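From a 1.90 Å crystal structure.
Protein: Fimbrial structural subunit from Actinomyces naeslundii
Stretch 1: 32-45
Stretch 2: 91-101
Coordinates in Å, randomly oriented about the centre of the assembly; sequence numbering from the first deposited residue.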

# COMPACT_ATOMS: atom_id res chain seq x y z
N ALA A 32 -14.67 10.48 -16.66
CA ALA A 32 -14.49 11.00 -18.01
C ALA A 32 -15.49 12.13 -18.31
O ALA A 32 -16.70 11.97 -18.08
CB ALA A 32 -14.61 9.87 -19.05
N PRO A 33 -14.99 13.28 -18.80
CA PRO A 33 -15.87 14.40 -19.14
C PRO A 33 -16.79 14.07 -20.32
O PRO A 33 -16.56 13.10 -21.04
CB PRO A 33 -14.90 15.51 -19.54
CG PRO A 33 -13.68 14.81 -19.97
CD PRO A 33 -13.58 13.56 -19.13
N THR A 34 -17.83 14.88 -20.48
CA THR A 34 -18.72 14.80 -21.63
C THR A 34 -18.18 15.75 -22.69
O THR A 34 -18.21 16.96 -22.52
CB THR A 34 -20.16 15.17 -21.22
OG1 THR A 34 -20.56 14.32 -20.14
CG2 THR A 34 -21.11 14.95 -22.38
N LEU A 35 -17.65 15.19 -23.77
CA LEU A 35 -17.05 16.02 -24.82
C LEU A 35 -18.09 16.34 -25.88
O LEU A 35 -18.97 15.53 -26.16
CB LEU A 35 -15.82 15.33 -25.44
CG LEU A 35 -14.68 14.85 -24.54
CD1 LEU A 35 -13.52 14.31 -25.37
CD2 LEU A 35 -14.18 15.92 -23.57
N ASP A 36 -17.99 17.54 -26.45
CA ASP A 36 -18.75 17.87 -27.66
C ASP A 36 -18.43 16.86 -28.75
O ASP A 36 -17.33 16.28 -28.76
CB ASP A 36 -18.38 19.26 -28.17
CG ASP A 36 -18.76 20.36 -27.22
OD1 ASP A 36 -19.58 20.10 -26.30
OD2 ASP A 36 -18.26 21.49 -27.38
N ALA A 37 -19.38 16.67 -29.66
CA ALA A 37 -19.22 15.77 -30.81
C ALA A 37 -17.86 15.91 -31.51
O ALA A 37 -17.24 14.90 -31.84
CB ALA A 37 -20.37 15.98 -31.80
N LYS A 38 -17.40 17.14 -31.72
CA LYS A 38 -16.16 17.39 -32.48
C LYS A 38 -14.97 17.77 -31.60
O LYS A 38 -14.01 18.40 -32.06
CB LYS A 38 -16.40 18.48 -33.56
CG LYS A 38 -17.37 18.09 -34.68
CD LYS A 38 -16.75 17.03 -35.60
CE LYS A 38 -17.50 16.92 -36.93
NZ LYS A 38 -17.03 15.74 -37.73
N SER A 39 -15.02 17.38 -30.32
CA SER A 39 -13.90 17.56 -29.40
C SER A 39 -13.25 16.21 -29.15
O SER A 39 -13.94 15.23 -28.83
CB SER A 39 -14.40 18.20 -28.10
OG SER A 39 -13.39 18.20 -27.10
N PHE A 40 -11.92 16.14 -29.30
CA PHE A 40 -11.20 14.87 -29.16
C PHE A 40 -10.04 15.00 -28.19
O PHE A 40 -9.46 16.07 -28.07
CB PHE A 40 -10.65 14.42 -30.51
CG PHE A 40 -11.69 14.31 -31.58
CD1 PHE A 40 -12.37 13.11 -31.78
CD2 PHE A 40 -12.01 15.41 -32.37
CE1 PHE A 40 -13.36 13.00 -32.77
CE2 PHE A 40 -13.00 15.32 -33.36
CZ PHE A 40 -13.67 14.11 -33.56
N TYR A 41 -9.69 13.89 -27.52
CA TYR A 41 -8.47 13.83 -26.72
C TYR A 41 -7.20 13.86 -27.57
O TYR A 41 -7.07 13.11 -28.54
CB TYR A 41 -8.42 12.57 -25.85
CG TYR A 41 -9.47 12.57 -24.76
CD1 TYR A 41 -9.35 13.40 -23.64
CD2 TYR A 41 -10.60 11.75 -24.85
CE1 TYR A 41 -10.32 13.41 -22.63
CE2 TYR A 41 -11.57 11.74 -23.85
CZ TYR A 41 -11.43 12.57 -22.75
OH TYR A 41 -12.41 12.56 -21.80
N LYS A 42 -6.27 14.73 -27.18
CA LYS A 42 -4.90 14.69 -27.69
C LYS A 42 -4.17 13.61 -26.92
O LYS A 42 -3.30 12.90 -27.46
CB LYS A 42 -4.19 16.03 -27.47
CG LYS A 42 -4.77 17.22 -28.24
CD LYS A 42 -3.95 18.46 -27.85
CE LYS A 42 -4.69 19.75 -28.10
NZ LYS A 42 -3.89 20.92 -27.63
N TYR A 43 -4.52 13.49 -25.64
CA TYR A 43 -3.95 12.46 -24.78
C TYR A 43 -4.76 12.37 -23.49
O TYR A 43 -5.55 13.25 -23.19
CB TYR A 43 -2.45 12.74 -24.47
CG TYR A 43 -2.19 14.14 -23.95
CD1 TYR A 43 -2.34 14.45 -22.60
CD2 TYR A 43 -1.79 15.16 -24.83
CE1 TYR A 43 -2.14 15.78 -22.14
CE2 TYR A 43 -1.58 16.47 -24.39
CZ TYR A 43 -1.75 16.77 -23.05
OH TYR A 43 -1.53 18.06 -22.63
N PHE A 44 -4.55 11.29 -22.75
CA PHE A 44 -5.18 11.06 -21.45
C PHE A 44 -4.28 10.12 -20.66
O PHE A 44 -4.09 8.97 -21.04
CB PHE A 44 -6.61 10.48 -21.63
CG PHE A 44 -7.41 10.41 -20.34
CD1 PHE A 44 -8.60 11.13 -20.21
CD2 PHE A 44 -6.98 9.62 -19.29
CE1 PHE A 44 -9.34 11.08 -19.01
CE2 PHE A 44 -7.71 9.56 -18.09
CZ PHE A 44 -8.89 10.27 -17.95
N GLN A 45 -3.73 10.60 -19.55
CA GLN A 45 -2.76 9.83 -18.77
C GLN A 45 -3.05 9.94 -17.28
O GLN A 45 -3.28 11.04 -16.78
CB GLN A 45 -1.34 10.36 -19.06
CG GLN A 45 -0.19 9.63 -18.32
CD GLN A 45 1.16 10.29 -18.61
OE1 GLN A 45 1.91 9.86 -19.50
NE2 GLN A 45 1.45 11.35 -17.88
N GLY A 91 -7.74 3.55 -27.07
CA GLY A 91 -8.18 3.87 -25.71
C GLY A 91 -8.82 5.24 -25.61
O GLY A 91 -9.82 5.41 -24.91
N LEU A 92 -8.26 6.22 -26.30
CA LEU A 92 -8.80 7.58 -26.25
C LEU A 92 -10.17 7.66 -26.90
O LEU A 92 -11.03 8.39 -26.43
CB LEU A 92 -7.86 8.60 -26.93
CG LEU A 92 -6.48 8.76 -26.29
CD1 LEU A 92 -5.64 9.74 -27.14
CD2 LEU A 92 -6.59 9.25 -24.85
N LYS A 93 -10.36 6.89 -27.97
CA LYS A 93 -11.68 6.79 -28.61
C LYS A 93 -12.71 6.18 -27.64
O LYS A 93 -13.84 6.65 -27.56
CB LYS A 93 -11.55 5.95 -29.89
CG LYS A 93 -12.86 5.72 -30.62
CD LYS A 93 -12.64 5.07 -31.99
CE LYS A 93 -12.58 6.11 -33.09
NZ LYS A 93 -13.95 6.66 -33.40
N ARG A 94 -12.32 5.13 -26.93
CA ARG A 94 -13.20 4.53 -25.89
C ARG A 94 -13.63 5.52 -24.80
O ARG A 94 -14.81 5.58 -24.40
CB ARG A 94 -12.50 3.36 -25.21
CG ARG A 94 -12.39 2.07 -26.03
CD ARG A 94 -11.91 0.98 -25.08
NE ARG A 94 -11.49 -0.27 -25.72
CZ ARG A 94 -12.31 -1.28 -26.02
NH1 ARG A 94 -13.60 -1.16 -25.76
NH2 ARG A 94 -11.84 -2.39 -26.58
N ILE A 95 -12.66 6.28 -24.30
CA ILE A 95 -12.92 7.24 -23.23
C ILE A 95 -13.87 8.34 -23.70
O ILE A 95 -14.81 8.68 -22.99
CB ILE A 95 -11.63 7.82 -22.60
CG1 ILE A 95 -10.81 6.69 -21.97
CG2 ILE A 95 -11.99 8.87 -21.53
CD1 ILE A 95 -9.37 7.11 -21.51
N LYS A 96 -13.66 8.85 -24.91
CA LYS A 96 -14.61 9.82 -25.49
C LYS A 96 -16.05 9.25 -25.60
O LYS A 96 -17.03 9.97 -25.37
CB LYS A 96 -14.12 10.31 -26.87
CG LYS A 96 -15.07 11.30 -27.55
CD LYS A 96 -14.52 11.72 -28.92
CE LYS A 96 -15.64 12.22 -29.83
NZ LYS A 96 -16.15 13.54 -29.43
N ALA A 97 -16.15 7.98 -25.94
CA ALA A 97 -17.44 7.31 -26.11
C ALA A 97 -18.08 6.89 -24.77
O ALA A 97 -19.19 6.37 -24.76
CB ALA A 97 -17.29 6.09 -27.01
N ALA A 98 -17.39 7.16 -23.66
CA ALA A 98 -17.84 6.76 -22.33
C ALA A 98 -17.98 7.95 -21.36
O ALA A 98 -17.45 7.90 -20.25
CB ALA A 98 -16.90 5.71 -21.75
N PRO A 99 -18.72 9.01 -21.75
CA PRO A 99 -18.82 10.16 -20.85
C PRO A 99 -19.46 9.79 -19.51
O PRO A 99 -20.39 8.98 -19.49
CB PRO A 99 -19.71 11.13 -21.63
CG PRO A 99 -20.52 10.24 -22.53
CD PRO A 99 -19.57 9.17 -22.94
N GLY A 100 -18.94 10.35 -18.42
CA GLY A 100 -19.44 10.06 -17.07
C GLY A 100 -18.95 8.76 -16.45
O GLY A 100 -19.29 8.44 -15.31
N LYS A 101 -18.15 7.99 -17.19
CA LYS A 101 -17.64 6.72 -16.68
C LYS A 101 -16.26 6.88 -16.07
O LYS A 101 -15.46 7.71 -16.54
CB LYS A 101 -17.61 5.64 -17.78
CG LYS A 101 -18.95 5.43 -18.51
CD LYS A 101 -20.03 4.80 -17.62
CE LYS A 101 -21.27 4.44 -18.45
NZ LYS A 101 -22.53 4.58 -17.66
O HOH W 1 -14.75 11.35 -22.28
O HOH W 2 -17.62 12.41 -24.28
O HOH W 3 -18.29 13.07 -27.52
O HOH W 4 -10.79 11.11 -28.22

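Polar contacts join the stretches at Ala 32 and around the amine of Lys 96. The backbone of Ala 32 is satisfied on both sides. Ala 32 N donates to Lys 101 O at 2.9 Å, nearly straight, and Ala 32 O accepts from Gly 100 N at 2.8 Å. Ala 98 to Lys 101 form a type II turn. Gly 100 has positive phi there, which favours glycine.

Lys 96 NZ supplies the other direct bonds. Its extended chain, t through chi3, carries NZ to the type I turn of Asp 36 to Ser 39. Lys 96 NZ donates to Ala 37 O at 3.0 Å and Ser 39 O at 2.8 Å. Water 3 accepts from Lys 96 NZ at 2.9 Å and donates to Leu 35 O at 2.9 Å. Asp 36 O lies 3.1 Å from Lys 96 NZ at a poor angle and is not hydrogen-bonded to it; Asp 36 O accepts from Ser 39 N, at 3.0 Å. Lys 96 NZ also lies over the face of the Phe 40 ring, 4.7 Å from its centroid, a cation-pi contact.

Waters serve groups that find no direct partner across the gap. Water 1 accepts from Tyr 41 OH at 2.7 Å and donates to Pro 33 O and Ile 95 O, both at 2.8 Å. Water 2 accepts from Leu 35 N at 2.8 Å and donates to Lys 96 O at 2.7 Å. Water 4 accepts from Tyr 41 N at 3.1 Å and donates a weak bond to Leu 92 O at 3.3 Å.

The remaining contact is largely apolar. Leu 92 and Ile 95 point toward stretch 1 and are buried. Leu 92 CD2 packs on Phe 44 CB at 3.4 Å and Tyr 41 CB at 3.9 Å. Ile 95 CG2 meets Ala 32 CB and Tyr 41 CE2, each at 3.7 Å. Ile 95 CD1 sits over the Phe 44 ring, 4.2 Å from its centroid. Tyr 41 suits both roles: its ring packs on Ile 95 while its OH donates to water 1.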